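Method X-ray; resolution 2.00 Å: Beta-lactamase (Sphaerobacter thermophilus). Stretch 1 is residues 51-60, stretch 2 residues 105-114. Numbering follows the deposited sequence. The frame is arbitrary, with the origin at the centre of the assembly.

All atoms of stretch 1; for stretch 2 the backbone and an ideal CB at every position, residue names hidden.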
ATOM      1  N   ALA A  51      -3.964  -5.353   6.406  1.00 19.29           N
ATOM      2  CA  ALA A  51      -4.811  -4.183   6.605  1.00 21.42           C
ATOM      3  C   ALA A  51      -5.150  -3.594   5.229  1.00 22.18           C
ATOM      4  O   ALA A  51      -5.342  -4.325   4.249  1.00 23.73           O
ATOM      5  CB  ALA A  51      -4.102  -3.146   7.486  1.00 18.68           C
ATOM      6  N   SER A  52      -5.174  -2.275   5.131  1.00 21.35           N
ATOM      7  CA  SER A  52      -5.564  -1.628   3.883  1.00 23.13           C
ATOM      8  C   SER A  52      -4.580  -1.719   2.707  1.00 22.41           C
ATOM      9  O   SER A  52      -4.902  -1.249   1.622  1.00 21.75           O
ATOM     10  CB  SER A  52      -5.890  -0.154   4.147  1.00 23.12           C
ATOM     11  OG  SER A  52      -7.088  -0.066   4.885  1.00 30.19           O
ATOM     12  N   THR A  53      -3.391  -2.295   2.899  1.00 16.85           N
ATOM     13  CA  THR A  53      -2.436  -2.328   1.790  1.00 15.24           C
ATOM     14  C   THR A  53      -2.972  -3.210   0.672  1.00 17.00           C
ATOM     15  O   THR A  53      -2.605  -3.047  -0.485  1.00 16.50           O
ATOM     16  CB  THR A  53      -1.035  -2.831   2.200  1.00 22.56           C
ATOM     17  OG1 THR A  53      -1.117  -4.195   2.642  1.00 20.89           O
ATOM     18  CG2 THR A  53      -0.457  -1.961   3.296  1.00 17.00           C
ATOM     19  N   VAL A  54      -3.882  -4.115   1.016  1.00 20.77           N
ATOM     20  CA  VAL A  54      -4.451  -5.029   0.022  1.00 20.50           C
ATOM     21  C   VAL A  54      -5.327  -4.292  -1.006  1.00 24.17           C
ATOM     22  O   VAL A  54      -5.759  -4.861  -2.011  1.00 19.39           O
ATOM     23  CB  VAL A  54      -5.231  -6.191   0.715  1.00 27.60           C
ATOM     24  CG1 VAL A  54      -6.533  -5.690   1.311  1.00 20.97           C
ATOM     25  CG2 VAL A  54      -5.442  -7.369  -0.264  1.00 20.88           C
ATOM     26  N   LYS A  55      -5.574  -3.012  -0.768  1.00 20.07           N
ATOM     27  CA  LYS A  55      -6.296  -2.226  -1.755  1.00 23.23           C
ATOM     28  C   LYS A  55      -5.467  -1.993  -3.022  1.00 24.10           C
ATOM     29  O   LYS A  55      -6.002  -1.582  -4.050  1.00 23.12           O
ATOM     30  CB  LYS A  55      -6.795  -0.922  -1.126  1.00 17.70           C
ATOM     31  CG  LYS A  55      -7.765  -1.218   0.014  1.00 17.80           C
ATOM     32  CD  LYS A  55      -8.197   0.031   0.795  1.00 20.79           C
ATOM     33  CE  LYS A  55      -9.083  -0.390   1.972  1.00 23.24           C
ATOM     34  NZ  LYS A  55      -9.615   0.795   2.708  1.00 34.82           N
ATOM     35  N   ILE A  56      -4.169  -2.292  -2.961  1.00 21.56           N
ATOM     36  CA  ILE A  56      -3.325  -2.166  -4.145  1.00 20.65           C
ATOM     37  C   ILE A  56      -3.685  -3.213  -5.195  1.00 21.04           C
ATOM     38  O   ILE A  56      -4.066  -2.870  -6.305  1.00 20.29           O
ATOM     39  CB  ILE A  56      -1.820  -2.229  -3.799  1.00 21.93           C
ATOM     40  CG1 ILE A  56      -1.383  -0.942  -3.081  1.00 21.48           C
ATOM     41  CG2 ILE A  56      -0.975  -2.459  -5.073  1.00 22.59           C
ATOM     42  CD1 ILE A  56       0.043  -1.034  -2.491  1.00 23.95           C
ATOM     43  N   PRO A  57      -3.570  -4.504  -4.851  1.00 16.69           N
ATOM     44  CA  PRO A  57      -3.963  -5.487  -5.863  1.00 21.29           C
ATOM     45  C   PRO A  57      -5.440  -5.376  -6.248  1.00 22.22           C
ATOM     46  O   PRO A  57      -5.779  -5.740  -7.362  1.00 22.16           O
ATOM     47  CB  PRO A  57      -3.668  -6.836  -5.187  1.00 23.71           C
ATOM     48  CG  PRO A  57      -3.577  -6.539  -3.734  1.00 23.50           C
ATOM     49  CD  PRO A  57      -3.029  -5.138  -3.634  1.00 14.95           C
ATOM     50  N   LEU A  58      -6.300  -4.888  -5.355  1.00 21.24           N
ATOM     51  CA  LEU A  58      -7.706  -4.660  -5.715  1.00 24.14           C
ATOM     52  C   LEU A  58      -7.797  -3.625  -6.848  1.00 26.24           C
ATOM     53  O   LEU A  58      -8.504  -3.821  -7.844  1.00 22.23           O
ATOM     54  CB  LEU A  58      -8.512  -4.185  -4.492  1.00 19.95           C
ATOM     55  CG  LEU A  58      -9.935  -3.662  -4.765  1.00 23.58           C
ATOM     56  CD1 LEU A  58     -10.835  -4.720  -5.400  1.00 23.37           C
ATOM     57  CD2 LEU A  58     -10.560  -3.116  -3.484  1.00 20.64           C
HETATM   58  N   MSE A  59      -7.079  -2.516  -6.690  1.00 22.86           N
HETATM   59  CA  MSE A  59      -7.028  -1.500  -7.735  1.00 31.00           C
HETATM   60  C   MSE A  59      -6.537  -2.104  -9.055  1.00 26.77           C
HETATM   61  O   MSE A  59      -7.068  -1.813 -10.123  1.00 23.92           O
HETATM   62  CB  MSE A  59      -6.104  -0.355  -7.324  1.00 26.01           C
HETATM   63  CG  MSE A  59      -5.914   0.714  -8.406  1.00 27.56           C
HETATM   64 SE   MSE A  59      -4.755   2.154  -7.776  0.74 31.05          SE
HETATM   65  CE  MSE A  59      -3.166   1.183  -7.349  1.00 18.44           C
ATOM     66  N   ILE A  60      -5.514  -2.949  -8.978  1.00 20.26           N
ATOM     67  CA  ILE A  60      -4.983  -3.560 -10.184  1.00 22.82           C
ATOM     68  C   ILE A  60      -6.073  -4.390 -10.867  1.00 22.33           C
ATOM     69  O   ILE A  60      -6.217  -4.362 -12.092  1.00 29.72           O
ATOM     70  CB  ILE A  60      -3.718  -4.405  -9.893  1.00 22.93           C
ATOM     71  CG1 ILE A  60      -2.598  -3.491  -9.383  1.00 21.85           C
ATOM     72  CG2 ILE A  60      -3.272  -5.140 -11.156  1.00 21.26           C
ATOM     73  CD1 ILE A  60      -1.359  -4.235  -8.779  1.00 27.97           C
ATOM     74  N   UNK A 105     -14.640   5.789  -6.902  1.00 24.59           N
ATOM     75  CA  UNK A 105     -14.443   4.702  -5.939  1.00 22.22           C
ATOM     76  C   UNK A 105     -12.975   4.317  -5.773  1.00 19.47           C
ATOM     77  O   UNK A 105     -12.513   4.067  -4.651  1.00 22.89           O
ATOM     78  CB  UNK A 105     -15.245   3.473  -6.373  1.00 22.22           C
ATOM     79  N   UNK A 106     -12.251   4.243  -6.884  1.00 22.41           N
ATOM     80  CA  UNK A 106     -10.823   3.931  -6.831  1.00 21.30           C
ATOM     81  C   UNK A 106     -10.106   5.026  -6.055  1.00 22.82           C
ATOM     82  O   UNK A 106      -9.293   4.748  -5.173  1.00 20.62           O
ATOM     83  CB  UNK A 106     -10.235   3.788  -8.236  1.00 21.30           C
ATOM     84  N   UNK A 107     -10.438   6.278  -6.365  1.00 22.41           N
ATOM     85  CA  UNK A 107      -9.804   7.410  -5.698  1.00 23.57           C
ATOM     86  C   UNK A 107     -10.018   7.414  -4.179  1.00 21.40           C
ATOM     87  O   UNK A 107      -9.059   7.569  -3.414  1.00 20.34           O
ATOM     88  CB  UNK A 107     -10.337   8.715  -6.292  1.00 23.57           C
ATOM     89  N   UNK A 108     -11.263   7.241  -3.742  1.00 18.22           N
ATOM     90  CA  UNK A 108     -11.573   7.174  -2.313  1.00 18.00           C
ATOM     91  C   UNK A 108     -10.908   5.976  -1.630  1.00 17.56           C
ATOM     92  O   UNK A 108     -10.404   6.070  -0.507  1.00 18.80           O
ATOM     93  CB  UNK A 108     -13.088   7.106  -2.112  1.00 18.00           C
ATOM     94  N   UNK A 109     -10.893   4.850  -2.330  1.00 19.17           N
ATOM     95  CA  UNK A 109     -10.233   3.643  -1.836  1.00 16.87           C
ATOM     96  C   UNK A 109      -8.732   3.881  -1.519  1.00 22.94           C
ATOM     97  O   UNK A 109      -8.242   3.510  -0.450  1.00 24.97           O
ATOM     98  CB  UNK A 109     -10.377   2.524  -2.869  1.00 16.87           C
ATOM     99  N   UNK A 110      -8.035   4.528  -2.442  1.00 20.18           N
ATOM    100  CA  UNK A 110      -6.591   4.729  -2.341  1.00 23.56           C
ATOM    101  C   UNK A 110      -6.197   5.939  -1.480  1.00 23.65           C
ATOM    102  O   UNK A 110      -5.331   5.828  -0.612  1.00 21.33           O
ATOM    103  CB  UNK A 110      -6.004   4.893  -3.744  1.00 23.56           C
ATOM    104  N   UNK A 111      -6.820   7.087  -1.725  1.00 22.76           N
ATOM    105  CA  UNK A 111      -6.401   8.337  -1.088  1.00 26.15           C
ATOM    106  C   UNK A 111      -6.622   8.359   0.421  1.00 25.48           C
ATOM    107  O   UNK A 111      -5.758   8.817   1.182  1.00 21.05           O
ATOM    108  CB  UNK A 111      -7.150   9.511  -1.722  1.00 26.15           C
ATOM    109  N   UNK A 112      -7.786   7.887   0.854  1.00 20.75           N
ATOM    110  CA  UNK A 112      -8.135   7.932   2.268  1.00 25.21           C
ATOM    111  C   UNK A 112      -8.580   6.576   2.815  1.00 19.89           C
ATOM    112  O   UNK A 112      -9.093   6.489   3.936  1.00 22.38           O
ATOM    113  CB  UNK A 112      -9.243   8.963   2.492  1.00 25.21           C
ATOM    114  N   UNK A 113      -8.406   5.523   2.024  1.00 17.70           N
ATOM    115  CA  UNK A 113      -8.720   4.170   2.489  1.00 18.07           C
ATOM    116  C   UNK A 113     -10.211   3.966   2.811  1.00 19.56           C
ATOM    117  O   UNK A 113     -10.584   3.365   3.832  1.00 19.73           O
ATOM    118  CB  UNK A 113      -7.884   3.853   3.731  1.00 18.07           C
ATOM    119  N   UNK A 114     -11.069   4.465   1.929  1.00 20.81           N
ATOM    120  CA  UNK A 114     -12.502   4.375   2.169  1.00 17.69           C
ATOM    121  C   UNK A 114     -12.993   2.926   2.067  1.00 18.39           C
ATOM    122  O   UNK A 114     -12.972   2.318   0.993  1.00 18.42           O
ATOM    123  CB  UNK A 114     -13.258   5.261   1.177  1.00 17.69           C
TER

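The helix of 105-111 runs nearly antiparallel to helix 55-60, at 162° with 10.3 Å between axes, so successive turns of one meet turns of the other in reverse order. Position 105 is helical (phi/psi -62/-43) with nothing of stretch 1 within 5.5 Å of its ideal CB; stretch 1 sets no preference there. It is Leu105.

At 106 CA-to-CB points sideways, and the ideal CB lies 5.3 Å from Met59 CG. A compact or medium apolar side chain could close that gap. Val106 does so: its CG1 packs 4.0 Å from Met59 CG.

Positions 107 and 108 lie out of reach, and stretch 1 leaves the choice open. They are Tyr107 and Leu108.

Position 109 points toward stretch 1, its ideal CB 4.9 Å from Lys55 CD. The extended lysine chain offers methylenes here, not its charge, so a small or medium side chain with an apolar surface, such as Ala, Val or Thr, would suit. Thr109 has chi1 in m: CG2 lies 3.7 Å from Lys55 CD, while OG1 turns back along its own helix and donates to Leu105 O at 2.8 Å.

At 110 the CB points sideways, with Met59 SE 5.0 Å from its ideal position. Met59 SE favours a longer apolar group, Ile, Leu or Met. In Ile110, with both chi angles in m, the end of the side chain comes nearer: CG1 is 3.8 Å from Met59 SE and CD1 3.9 Å from Lys55 O.

Position 111 is again out of reach, with nothing of stretch 1 within 5.5 Å of its ideal CB, so stretch 1 leaves the choice open; in Ser111, OG donates to Tyr107 O at 2.8 Å. At 112 phi/psi of -128/10 leaves the helical region and CB points away, so many residues would serve; it is Ile112.

Position 113 has phi/psi 63/44, a left-handed conformation that Gly, Asn or Asp often adopts. Its CB points sideways, yet the ideal CB is 3.7 Å from Lys55 NZ and 4.2 Å from Ser52 OG, so a short polar side chain with an acceptor would fit. The residue is Ser113. Its OG accepts a hydrogen bond from Lys55 NZ at 2.8 Å and also lies 2.8 Å from Ser52 OG, bringing the ammonium and two hydroxyls into one polar cluster.

At 114 CB points away, with nothing of stretch 1 within 5.5 Å of its ideal position. The location just before a helix suits Asp, Asn, Ser or Thr. Asp114 is the N-cap, its side chain capping a backbone N just past the stretch.

Stretch 2, residues 105-114: LVYLTISISD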
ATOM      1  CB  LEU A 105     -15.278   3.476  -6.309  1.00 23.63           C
ATOM      2  CG  LEU A 105     -16.802   3.633  -6.337  1.00 26.41           C
ATOM      3  CD1 LEU A 105     -17.436   2.256  -6.523  1.00 25.83           C
ATOM      4  CD2 LEU A 105     -17.314   4.278  -5.070  1.00 22.82           C
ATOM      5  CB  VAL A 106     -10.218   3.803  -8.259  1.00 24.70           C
ATOM      6  CG1 VAL A 106      -8.699   3.612  -8.198  1.00 20.87           C
ATOM      7  CG2 VAL A 106     -10.866   2.632  -8.977  1.00 27.06           C
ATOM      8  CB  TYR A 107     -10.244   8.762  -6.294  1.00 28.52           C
ATOM      9  CG  TYR A 107      -9.780   9.890  -5.407  1.00 27.27           C
ATOM     10  CD1 TYR A 107      -8.445  10.290  -5.409  1.00 25.48           C
ATOM     11  CD2 TYR A 107     -10.653  10.512  -4.526  1.00 28.17           C
ATOM     12  CE1 TYR A 107      -7.997  11.283  -4.573  1.00 22.22           C
ATOM     13  CE2 TYR A 107     -10.218  11.513  -3.685  1.00 29.63           C
ATOM     14  CZ  TYR A 107      -8.891  11.888  -3.709  1.00 27.44           C
ATOM     15  OH  TYR A 107      -8.447  12.881  -2.882  1.00 28.12           O
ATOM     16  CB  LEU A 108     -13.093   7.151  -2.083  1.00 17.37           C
ATOM     17  CG  LEU A 108     -13.815   8.418  -2.545  1.00 23.36           C
ATOM     18  CD1 LEU A 108     -15.312   8.203  -2.484  1.00 21.83           C
ATOM     19  CD2 LEU A 108     -13.405   9.621  -1.701  1.00 24.80           C
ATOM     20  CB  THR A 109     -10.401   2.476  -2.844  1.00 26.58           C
ATOM     21  OG1 THR A 109     -11.774   2.050  -2.858  1.00 24.54           O
ATOM     22  CG2 THR A 109      -9.521   1.278  -2.458  1.00 25.78           C
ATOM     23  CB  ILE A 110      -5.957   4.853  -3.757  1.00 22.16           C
ATOM     24  CG1 ILE A 110      -6.184   3.564  -4.553  1.00 24.71           C
ATOM     25  CG2 ILE A 110      -4.477   5.159  -3.667  1.00 23.71           C
ATOM     26  CD1 ILE A 110      -5.630   2.293  -3.865  1.00 25.90           C
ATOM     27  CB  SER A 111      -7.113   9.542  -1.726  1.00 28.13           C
ATOM     28  OG  SER A 111      -8.506   9.494  -1.472  1.00 26.22           O
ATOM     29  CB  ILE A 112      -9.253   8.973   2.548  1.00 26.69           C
ATOM     30  CG1 ILE A 112     -10.579   8.528   1.924  1.00 29.12           C
ATOM     31  CG2 ILE A 112      -8.871  10.336   2.012  1.00 27.31           C
ATOM     32  CD1 ILE A 112     -11.794   9.231   2.538  1.00 26.38           C
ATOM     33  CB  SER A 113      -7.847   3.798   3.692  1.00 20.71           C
ATOM     34  OG  SER A 113      -7.570   2.406   3.667  1.00 25.81           O
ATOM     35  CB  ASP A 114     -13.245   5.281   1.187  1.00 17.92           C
ATOM     36  CG  ASP A 114     -14.686   5.491   1.578  1.00 19.86           C
ATOM     37  OD1 ASP A 114     -15.110   6.664   1.719  1.00 21.43           O
ATOM     38  OD2 ASP A 114     -15.388   4.475   1.741  1.00 19.19           O
TER
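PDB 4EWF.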